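Local coordinates for DNA translocase coupling protein (Clostridium perfringens, PDB 6O1W), which probably couples ATP binding to DNA translocation during conjugative plasmid transfer, as a membrane-associated P-loop ATPase of the FtsK/SpoIIIE family, at residues A[129-137]-A[293-302]; A[319-327]-A[336-344]. All blocks are in the same frame, centred on the assembly; numbering follows the deposited sequence.

Interaction 1. Residues A[129-137]-A[293-302]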
loop_
_atom_site.group_PDB
_atom_site.type_symbol
_atom_site.label_atom_id
_atom_site.label_comp_id
_atom_site.label_asym_id
_atom_site.label_seq_id
_atom_site.Cartn_x
_atom_site.Cartn_y
_atom_site.Cartn_z
ATOM N N SER A 129 8.252 5.757 -10.671
ATOM C CA SER A 129 8.302 5.482 -9.225
ATOM C C SER A 129 8.635 3.983 -9.134
ATOM O O SER A 129 7.759 3.137 -9.273
ATOM C CB SER A 129 6.976 5.865 -8.588
ATOM O OG SER A 129 5.921 5.158 -9.218
ATOM N N PRO A 130 9.953 3.668 -9.099
ATOM C CA PRO A 130 10.387 2.276 -9.330
ATOM C C PRO A 130 10.221 1.263 -8.206
ATOM O O PRO A 130 10.324 0.061 -8.491
ATOM C CB PRO A 130 11.875 2.429 -9.696
ATOM C CG PRO A 130 12.309 3.708 -9.033
ATOM C CD PRO A 130 11.106 4.601 -9.052
ATOM N N HIS A 131 10.018 1.712 -6.952
ATOM C CA HIS A 131 9.909 0.789 -5.823
ATOM C C HIS A 131 8.654 1.010 -5.007
ATOM O O HIS A 131 8.152 2.136 -4.910
ATOM C CB HIS A 131 11.177 0.819 -4.950
ATOM C CG HIS A 131 12.437 0.770 -5.753
ATOM N ND1 HIS A 131 12.743 -0.319 -6.561
ATOM C CD2 HIS A 131 13.400 1.708 -5.902
ATOM C CE1 HIS A 131 13.890 -0.019 -7.150
ATOM N NE2 HIS A 131 14.325 1.191 -6.789
ATOM N N ILE A 132 8.134 -0.075 -4.447
ATOM C CA ILE A 132 6.880 -0.100 -3.690
ATOM C C ILE A 132 7.079 -0.767 -2.329
ATOM O O ILE A 132 7.690 -1.838 -2.236
ATOM C CB ILE A 132 5.814 -0.889 -4.506
ATOM C CG1 ILE A 132 5.562 -0.226 -5.885
ATOM C CG2 ILE A 132 4.507 -1.091 -3.698
ATOM C CD1 ILE A 132 4.708 -1.019 -6.890
ATOM N N LEU A 133 6.511 -0.163 -1.300
ATOM C CA LEU A 133 6.508 -0.746 0.028
ATOM C C LEU A 133 5.027 -0.924 0.403
ATOM O O LEU A 133 4.240 0.046 0.348
ATOM C CB LEU A 133 7.233 0.176 1.029
ATOM C CG LEU A 133 7.235 -0.311 2.512
ATOM C CD1 LEU A 133 8.357 -1.278 2.760
ATOM C CD2 LEU A 133 7.439 0.857 3.476
ATOM N N SER A 134 4.649 -2.153 0.750
ATOM C CA SER A 134 3.277 -2.487 1.133
ATOM C C SER A 134 3.292 -2.952 2.571
ATOM O O SER A 134 3.969 -3.935 2.888
ATOM C CB SER A 134 2.680 -3.529 0.181
ATOM O OG SER A 134 1.386 -3.958 0.579
ATOM N N ALA A 135 2.610 -2.187 3.460
ATOM C CA ALA A 135 2.578 -2.453 4.882
ATOM C C ALA A 135 1.190 -2.747 5.400
ATOM O O ALA A 135 0.243 -2.080 5.026
ATOM C CB ALA A 135 3.186 -1.299 5.653
ATOM N N GLY A 136 1.090 -3.736 6.273
ATOM C CA GLY A 136 -0.188 -4.140 6.841
ATOM C C GLY A 136 -0.072 -5.326 7.773
ATOM O O GLY A 136 0.898 -6.087 7.689
ATOM N N GLU A 137 -1.054 -5.458 8.692
ATOM C CA GLU A 137 -1.155 -6.541 9.668
ATOM C C GLU A 137 -1.420 -7.854 8.947
ATOM O O GLU A 137 -1.904 -7.832 7.819
ATOM C CB GLU A 137 -2.283 -6.250 10.683
ATOM C CG GLU A 137 -1.946 -5.142 11.676
ATOM C CD GLU A 137 -3.117 -4.578 12.468
ATOM O OE1 GLU A 137 -4.089 -5.328 12.727
ATOM O OE2 GLU A 137 -3.058 -3.381 12.840
ATOM N N ASN A 293 14.313 6.277 -0.706
ATOM C CA ASN A 293 14.420 5.699 -2.045
ATOM C C ASN A 293 13.245 4.847 -2.490
ATOM O O ASN A 293 13.243 4.386 -3.630
ATOM C CB ASN A 293 15.724 4.913 -2.182
ATOM C CG ASN A 293 16.956 5.732 -1.898
ATOM O OD1 ASN A 293 17.751 5.407 -1.025
ATOM N ND2 ASN A 293 17.133 6.813 -2.611
ATOM N N VAL A 294 12.273 4.605 -1.619
ATOM C CA VAL A 294 11.090 3.801 -1.976
ATOM C C VAL A 294 9.908 4.761 -2.032
ATOM O O VAL A 294 9.367 5.068 -0.992
ATOM C CB VAL A 294 10.856 2.582 -1.038
ATOM C CG1 VAL A 294 9.604 1.792 -1.469
ATOM C CG2 VAL A 294 12.094 1.678 -1.040
ATOM N N PRO A 295 9.533 5.281 -3.218
ATOM C CA PRO A 295 8.501 6.335 -3.267
ATOM C C PRO A 295 7.048 5.906 -3.096
ATOM O O PRO A 295 6.266 6.719 -2.628
ATOM C CB PRO A 295 8.716 6.976 -4.647
ATOM C CG PRO A 295 9.289 5.878 -5.472
ATOM C CD PRO A 295 10.156 5.082 -4.549
ATOM N N VAL A 296 6.668 4.685 -3.528
ATOM C CA VAL A 296 5.279 4.253 -3.413
ATOM C C VAL A 296 5.057 3.583 -2.061
ATOM O O VAL A 296 5.781 2.647 -1.719
ATOM C CB VAL A 296 4.840 3.304 -4.566
ATOM C CG1 VAL A 296 3.395 2.872 -4.383
ATOM C CG2 VAL A 296 5.044 3.943 -5.942
ATOM N N ARG A 297 4.048 4.051 -1.303
ATOM C CA ARG A 297 3.686 3.425 -0.036
ATOM C C ARG A 297 2.244 3.008 -0.107
ATOM O O ARG A 297 1.354 3.800 -0.470
ATOM C CB ARG A 297 3.875 4.352 1.176
ATOM C CG ARG A 297 5.161 5.160 1.185
ATOM C CD ARG A 297 6.391 4.345 1.546
ATOM N NE ARG A 297 7.593 5.106 1.210
ATOM C CZ ARG A 297 8.037 6.137 1.918
ATOM N NH1 ARG A 297 7.418 6.503 3.040
ATOM N NH2 ARG A 297 9.091 6.821 1.508
ATOM N N ILE A 298 2.018 1.766 0.253
ATOM C CA ILE A 298 0.698 1.187 0.366
ATOM C C ILE A 298 0.605 0.792 1.833
ATOM O O ILE A 298 1.435 0.025 2.310
ATOM C CB ILE A 298 0.429 0.043 -0.645
ATOM C CG1 ILE A 298 0.449 0.593 -2.092
ATOM C CG2 ILE A 298 -0.931 -0.579 -0.362
ATOM C CD1 ILE A 298 0.778 -0.439 -3.197
ATOM N N CYS A 299 -0.341 1.392 2.571
ATOM C CA CYS A 299 -0.461 1.145 4.002
ATOM C C CYS A 299 -1.853 0.712 4.440
ATOM O O CYS A 299 -2.844 1.369 4.117
ATOM C CB CYS A 299 0.016 2.359 4.789
ATOM S SG CYS A 299 0.336 2.019 6.542
ATOM N N GLY A 300 -1.908 -0.401 5.167
ATOM C CA GLY A 300 -3.140 -0.927 5.728
ATOM C C GLY A 300 -3.456 -0.198 7.019
ATOM O O GLY A 300 -2.751 0.732 7.413
ATOM N N ARG A 301 -4.521 -0.604 7.670
ATOM C CA ARG A 301 -4.961 0.006 8.913
ATOM C C ARG A 301 -4.036 -0.378 10.070
ATOM O O ARG A 301 -3.753 -1.544 10.243
ATOM C CB ARG A 301 -6.407 -0.430 9.212
ATOM C CG ARG A 301 -6.957 0.264 10.460
ATOM C CD ARG A 301 -8.436 0.004 10.661
ATOM N NE ARG A 301 -8.933 0.778 11.799
ATOM C CZ ARG A 301 -8.833 0.396 13.068
ATOM N NH1 ARG A 301 -8.289 -0.778 13.376
ATOM N NH2 ARG A 301 -9.286 1.176 14.038
ATOM N N PHE A 302 -3.560 0.597 10.829
ATOM C CA PHE A 302 -2.788 0.389 12.061
ATOM C C PHE A 302 -3.392 1.375 13.083
ATOM O O PHE A 302 -3.399 2.580 12.825
ATOM C CB PHE A 302 -1.282 0.710 11.874
ATOM C CG PHE A 302 -0.507 -0.256 11.006
ATOM C CD1 PHE A 302 -0.105 -1.493 11.502
ATOM C CD2 PHE A 302 -0.186 0.068 9.695
ATOM C CE1 PHE A 302 0.628 -2.377 10.709
ATOM C CE2 PHE A 302 0.558 -0.814 8.902
ATOM C CZ PHE A 302 0.959 -2.027 9.413
HETATM O O HOH W 1 -3.125 -3.470 8.475
#
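Leu133 grips strand 296-299 with both its backbone N-H and its C=O: its N donates to Val296 O at 2.9 Å, and its O accepts from Ile298 N. Ala135 repeats the pattern, N to Ile298 O and O to Gly300 N (2.7 Å), so two parallel strands, only 11° apart, are zipped by alternate residues. Ile132, Val296 and Ile298 share one face; Ile132 CG1 lies alongside Val296 CB, while its CG2, set anti to the backbone N, reaches Ile298 CD1 at 3.8 Å. On the other face Leu133 CB meets Val294 CG1. Behind Val294, the Arg297 side chain turns back at chi2 (-75°), and its NE (2.8 Å) and NH2 both donate to Val294 O, lying in the guanidinium plane; NH1 goes to Val311 O in helix 305-312. Beyond Ala135 the Phe302 ring swings in, CZ 3.5 Å from Gly136 CA, and a water bridges Glu137 N to Arg301 O. Helix 142-155 covers the isoleucine face, where Ser134 OG is hydrogen-bonded to Lys142 O. These backbone bonds probably hold in place the strand end from which the predicted ATP site (Gly136 and Glu137 onward) departs, consistent with a P-loop NTPase core.

Interaction 2. Residues A[319-327]-A[336-344]. With BGC (beta-D-glucopyranose), chain D.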
loop_
_atom_site.group_PDB
_atom_site.type_symbol
_atom_site.label_atom_id
_atom_site.label_comp_id
_atom_site.label_asym_id
_atom_site.label_seq_id
_atom_site.Cartn_x
_atom_site.Cartn_y
_atom_site.Cartn_z
ATOM N N ASP A 319 -7.124 6.039 10.836
ATOM C CA ASP A 319 -8.462 6.538 10.476
ATOM C C ASP A 319 -9.227 5.611 9.551
ATOM O O ASP A 319 -10.420 5.838 9.331
ATOM C CB ASP A 319 -8.348 7.886 9.731
ATOM C CG ASP A 319 -7.452 8.932 10.346
ATOM O OD1 ASP A 319 -7.371 8.983 11.581
ATOM O OD2 ASP A 319 -6.858 9.728 9.580
ATOM N N LEU A 320 -8.525 4.677 8.883
ATOM C CA LEU A 320 -9.184 3.820 7.901
ATOM C C LEU A 320 -10.369 3.038 8.479
ATOM O O LEU A 320 -10.257 2.585 9.608
ATOM C CB LEU A 320 -8.176 2.813 7.308
ATOM C CG LEU A 320 -7.236 3.318 6.190
ATOM C CD1 LEU A 320 -6.204 2.234 5.850
ATOM C CD2 LEU A 320 -8.026 3.717 4.939
ATOM N N PRO A 321 -11.459 2.793 7.710
ATOM C CA PRO A 321 -12.506 1.897 8.208
ATOM C C PRO A 321 -11.997 0.451 8.181
ATOM O O PRO A 321 -11.121 0.116 7.366
ATOM C CB PRO A 321 -13.639 2.083 7.196
ATOM C CG PRO A 321 -12.967 2.448 5.939
ATOM C CD PRO A 321 -11.745 3.233 6.325
ATOM N N GLU A 322 -12.573 -0.407 9.050
ATOM C CA GLU A 322 -12.220 -1.827 9.175
ATOM C C GLU A 322 -12.838 -2.671 8.072
ATOM O O GLU A 322 -13.740 -3.470 8.325
ATOM C CB GLU A 322 -12.583 -2.360 10.569
ATOM C CG GLU A 322 -11.619 -1.889 11.647
ATOM C CD GLU A 322 -11.989 -2.370 13.033
ATOM O OE1 GLU A 322 -12.629 -1.591 13.777
ATOM O OE2 GLU A 322 -11.653 -3.529 13.373
ATOM N N VAL A 323 -12.335 -2.482 6.840
ATOM C CA VAL A 323 -12.753 -3.172 5.621
ATOM C C VAL A 323 -11.529 -3.940 5.106
ATOM O O VAL A 323 -10.452 -3.347 4.954
ATOM C CB VAL A 323 -13.239 -2.141 4.556
ATOM C CG1 VAL A 323 -13.588 -2.809 3.226
ATOM C CG2 VAL A 323 -14.404 -1.306 5.073
ATOM N N LYS A 324 -11.693 -5.239 4.819
ATOM C CA LYS A 324 -10.602 -6.037 4.272
ATOM C C LYS A 324 -10.250 -5.537 2.864
ATOM O O LYS A 324 -11.144 -5.332 2.019
ATOM C CB LYS A 324 -10.943 -7.543 4.251
ATOM C CG LYS A 324 -9.695 -8.427 4.183
ATOM C CD LYS A 324 -10.045 -9.916 4.099
ATOM C CE LYS A 324 -8.862 -10.786 3.724
ATOM N NZ LYS A 324 -8.392 -10.543 2.329
ATOM N N GLY A 325 -8.948 -5.340 2.645
ATOM C CA GLY A 325 -8.415 -4.864 1.376
ATOM C C GLY A 325 -8.480 -3.359 1.197
ATOM O O GLY A 325 -8.168 -2.856 0.116
ATOM N N ARG A 326 -8.860 -2.624 2.243
ATOM C CA ARG A 326 -8.924 -1.161 2.193
ATOM C C ARG A 326 -7.568 -0.589 2.631
ATOM O O ARG A 326 -7.047 -0.941 3.689
ATOM C CB ARG A 326 -10.071 -0.640 3.057
ATOM C CG ARG A 326 -10.329 0.857 2.913
ATOM C CD ARG A 326 -10.728 1.243 1.501
ATOM N NE ARG A 326 -11.980 0.624 1.045
ATOM C CZ ARG A 326 -13.200 0.966 1.461
ATOM N NH1 ARG A 326 -13.356 1.896 2.394
ATOM N NH2 ARG A 326 -14.272 0.384 0.940
ATOM N N PHE A 327 -6.969 0.246 1.793
ATOM C CA PHE A 327 -5.632 0.759 2.092
ATOM C C PHE A 327 -5.519 2.221 1.833
ATOM O O PHE A 327 -6.379 2.793 1.164
ATOM C CB PHE A 327 -4.614 0.042 1.147
ATOM C CG PHE A 327 -4.240 -1.358 1.538
ATOM C CD1 PHE A 327 -5.041 -2.432 1.186
ATOM C CD2 PHE A 327 -3.103 -1.602 2.298
ATOM C CE1 PHE A 327 -4.726 -3.724 1.614
ATOM C CE2 PHE A 327 -2.770 -2.896 2.702
ATOM C CZ PHE A 327 -3.591 -3.945 2.376
ATOM N N VAL A 336 -4.106 8.904 -0.404
ATOM C CA VAL A 336 -5.502 8.647 -0.790
ATOM C C VAL A 336 -5.963 7.268 -0.329
ATOM O O VAL A 336 -5.154 6.345 -0.226
ATOM C CB VAL A 336 -5.801 8.893 -2.310
ATOM C CG1 VAL A 336 -5.322 10.273 -2.769
ATOM C CG2 VAL A 336 -5.217 7.796 -3.187
ATOM N N GLN A 337 -7.264 7.118 -0.099
ATOM C CA GLN A 337 -7.842 5.848 0.294
ATOM C C GLN A 337 -8.230 5.089 -0.990
ATOM O O GLN A 337 -8.702 5.692 -1.950
ATOM C CB GLN A 337 -9.088 6.106 1.211
ATOM C CG GLN A 337 -9.738 4.843 1.739
ATOM C CD GLN A 337 -10.905 5.022 2.698
ATOM O OE1 GLN A 337 -11.396 6.114 3.039
ATOM N NE2 GLN A 337 -11.386 3.917 3.151
ATOM N N PHE A 338 -8.013 3.773 -1.018
ATOM C CA PHE A 338 -8.408 2.946 -2.152
ATOM C C PHE A 338 -8.679 1.524 -1.687
ATOM O O PHE A 338 -8.151 1.119 -0.639
ATOM C CB PHE A 338 -7.313 2.930 -3.269
ATOM C CG PHE A 338 -6.153 1.987 -3.052
ATOM C CD1 PHE A 338 -5.111 2.326 -2.192
ATOM C CD2 PHE A 338 -6.077 0.778 -3.742
ATOM C CE1 PHE A 338 -4.009 1.473 -2.027
ATOM C CE2 PHE A 338 -4.987 -0.080 -3.563
ATOM C CZ PHE A 338 -3.968 0.264 -2.690
ATOM N N GLN A 339 -9.441 0.759 -2.518
ATOM C CA GLN A 339 -9.724 -0.656 -2.322
ATOM C C GLN A 339 -8.777 -1.430 -3.218
ATOM O O GLN A 339 -8.816 -1.279 -4.433
ATOM C CB GLN A 339 -11.184 -1.012 -2.706
ATOM C CG GLN A 339 -11.611 -2.465 -2.362
ATOM C CD GLN A 339 -11.556 -2.807 -0.881
ATOM O OE1 GLN A 339 -11.703 -1.951 -0.002
ATOM N NE2 GLN A 339 -11.331 -4.082 -0.561
ATOM N N ALA A 340 -7.955 -2.270 -2.618
ATOM C CA ALA A 340 -6.993 -3.108 -3.312
ATOM C C ALA A 340 -7.682 -4.301 -3.926
ATOM O O ALA A 340 -8.627 -4.830 -3.346
ATOM C CB ALA A 340 -5.931 -3.590 -2.331
ATOM N N PHE A 341 -7.176 -4.758 -5.074
ATOM C CA PHE A 341 -7.650 -5.965 -5.742
ATOM C C PHE A 341 -7.398 -7.167 -4.853
ATOM O O PHE A 341 -6.344 -7.253 -4.205
ATOM C CB PHE A 341 -6.881 -6.220 -7.053
ATOM C CG PHE A 341 -7.133 -5.232 -8.155
ATOM C CD1 PHE A 341 -8.412 -5.033 -8.655
ATOM C CD2 PHE A 341 -6.084 -4.541 -8.737
ATOM C CE1 PHE A 341 -8.647 -4.103 -9.673
ATOM C CE2 PHE A 341 -6.314 -3.638 -9.782
ATOM C CZ PHE A 341 -7.592 -3.430 -10.246
ATOM N N TYR A 342 -8.350 -8.100 -4.828
ATOM C CA TYR A 342 -8.110 -9.334 -4.102
ATOM C C TYR A 342 -7.684 -10.311 -5.177
ATOM O O TYR A 342 -8.436 -10.582 -6.123
ATOM C CB TYR A 342 -9.313 -9.832 -3.276
ATOM C CG TYR A 342 -8.992 -11.126 -2.549
ATOM C CD1 TYR A 342 -8.035 -11.163 -1.534
ATOM C CD2 TYR A 342 -9.596 -12.323 -2.917
ATOM C CE1 TYR A 342 -7.681 -12.362 -0.916
ATOM C CE2 TYR A 342 -9.280 -13.522 -2.277
ATOM C CZ TYR A 342 -8.310 -13.540 -1.288
ATOM O OH TYR A 342 -7.991 -14.729 -0.675
ATOM N N PHE A 343 -6.406 -10.680 -5.122
ATOM C CA PHE A 343 -5.752 -11.585 -6.065
ATOM C C PHE A 343 -5.575 -12.864 -5.294
ATOM O O PHE A 343 -4.915 -12.880 -4.260
ATOM C CB PHE A 343 -4.396 -10.997 -6.508
ATOM C CG PHE A 343 -3.620 -11.848 -7.491
ATOM C CD1 PHE A 343 -2.728 -12.819 -7.044
ATOM C CD2 PHE A 343 -3.772 -11.671 -8.859
ATOM C CE1 PHE A 343 -2.013 -13.599 -7.948
ATOM C CE2 PHE A 343 -3.047 -12.447 -9.759
ATOM C CZ PHE A 343 -2.199 -13.428 -9.301
ATOM N N ASP A 344 -6.201 -13.920 -5.765
ATOM C CA ASP A 344 -6.212 -15.225 -5.108
ATOM C C ASP A 344 -5.384 -16.151 -5.962
ATOM O O ASP A 344 -5.771 -16.408 -7.112
ATOM C CB ASP A 344 -7.694 -15.716 -5.030
ATOM C CG ASP A 344 -7.948 -16.988 -4.230
ATOM O OD1 ASP A 344 -7.279 -18.001 -4.493
ATOM O OD2 ASP A 344 -8.824 -16.965 -3.348
HETATM C C2 BGC D . -7.606 12.697 12.013
HETATM C C3 BGC D . -6.821 13.283 10.841
HETATM C C4 BGC D . -7.752 13.638 9.686
HETATM C C5 BGC D . -8.907 14.507 10.181
HETATM C C6 BGC D . -9.955 14.773 9.124
HETATM C C1 BGC D . -8.768 13.607 12.395
HETATM O O1 BGC D . -9.521 12.972 13.371
HETATM O O2 BGC D . -6.775 12.526 13.155
HETATM O O3 BGC D . -5.853 12.337 10.394
HETATM O O4 BGC D . -7.044 14.299 8.638
HETATM O O5 BGC D . -9.586 13.841 11.254
HETATM O O6 BGC D . -10.659 13.585 8.777
#
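A beta hairpin, strands 326-331 and 334-340, carries this contact at its open end, on the flank of the P-loop NTPase sheet. Phe327 and Phe338 form an antiparallel hydrogen-bonded pair: Phe327 N donates to Phe338 O at 2.8 Å in a nearly straight bond (175°), and Phe338 N returns to Phe327 O. Two residues further along each strand, Ala340 N donates to Gly325 O, closing the strand pairing against a type II turn from Val323 to Arg326, in which Gly325 takes a positive phi.

Arg326 and Gln339 are a non-hydrogen-bonded pair on one face, and their side chains make the link that the backbone does not. Arg326 folds at chi2 and chi3 (both 62°), which brings NE to Gln339 OE1 at 2.8 Å, with the guanidinium and amide planes almost perpendicular. The other end of the same amide, NE2, donates to Lys324 O in the carbonyl plane, on a lone pair. Both ends of the amide are therefore engaged, and its rotation is fixed between the turn and the arginine. Val323 CG1 sits 3.9 Å above the Arg326 guanidinium plane, toward its rim, and Arg326 NH2 is hydrogen-bonded to Pro95 O.

On the other face Phe338 CE1 packs on Phe327 CB at 3.5 Å, and Phe327 CD1 touches Ala340 CB; helix 142-155 and strand 296-299 adjoin these side chains. Ala340 contributes to the ATP site seen for this protein, although no nucleotide is bound here, so the hairpin also borders that pocket. At the far end of 319-327, Asp319 belongs to a glucose pocket completed by residues such as Asp37, Glu44 and Lys318, and there its OD2 accepts a hydrogen bond from O3 of the sugar at 2.9 Å.

Read from the N terminus, the chain lays down strand 132-135 first, then runs through the Walker A loop and helix 142-155; 155 residues separate segment 129-137 from segment 293-302, in which strand 296-299 closes the long loop of interaction 1. Interaction 2 opens only afterwards and closes a hairpin whose two segments are only eight residues apart, so the two lie in series and neither nest nor cross. They are joined within one mixed sheet: strand 296-299 is flanked by 132-135 and by 326-331, parallel to the first and antiparallel to the second. Phe327 CD2 packs 3.6 Å from Ile298 CG2, and Arg301 NE makes a probable but weak hydrogen bond to Leu320 O. Together they tie the parallel NTPase core to its antiparallel flank.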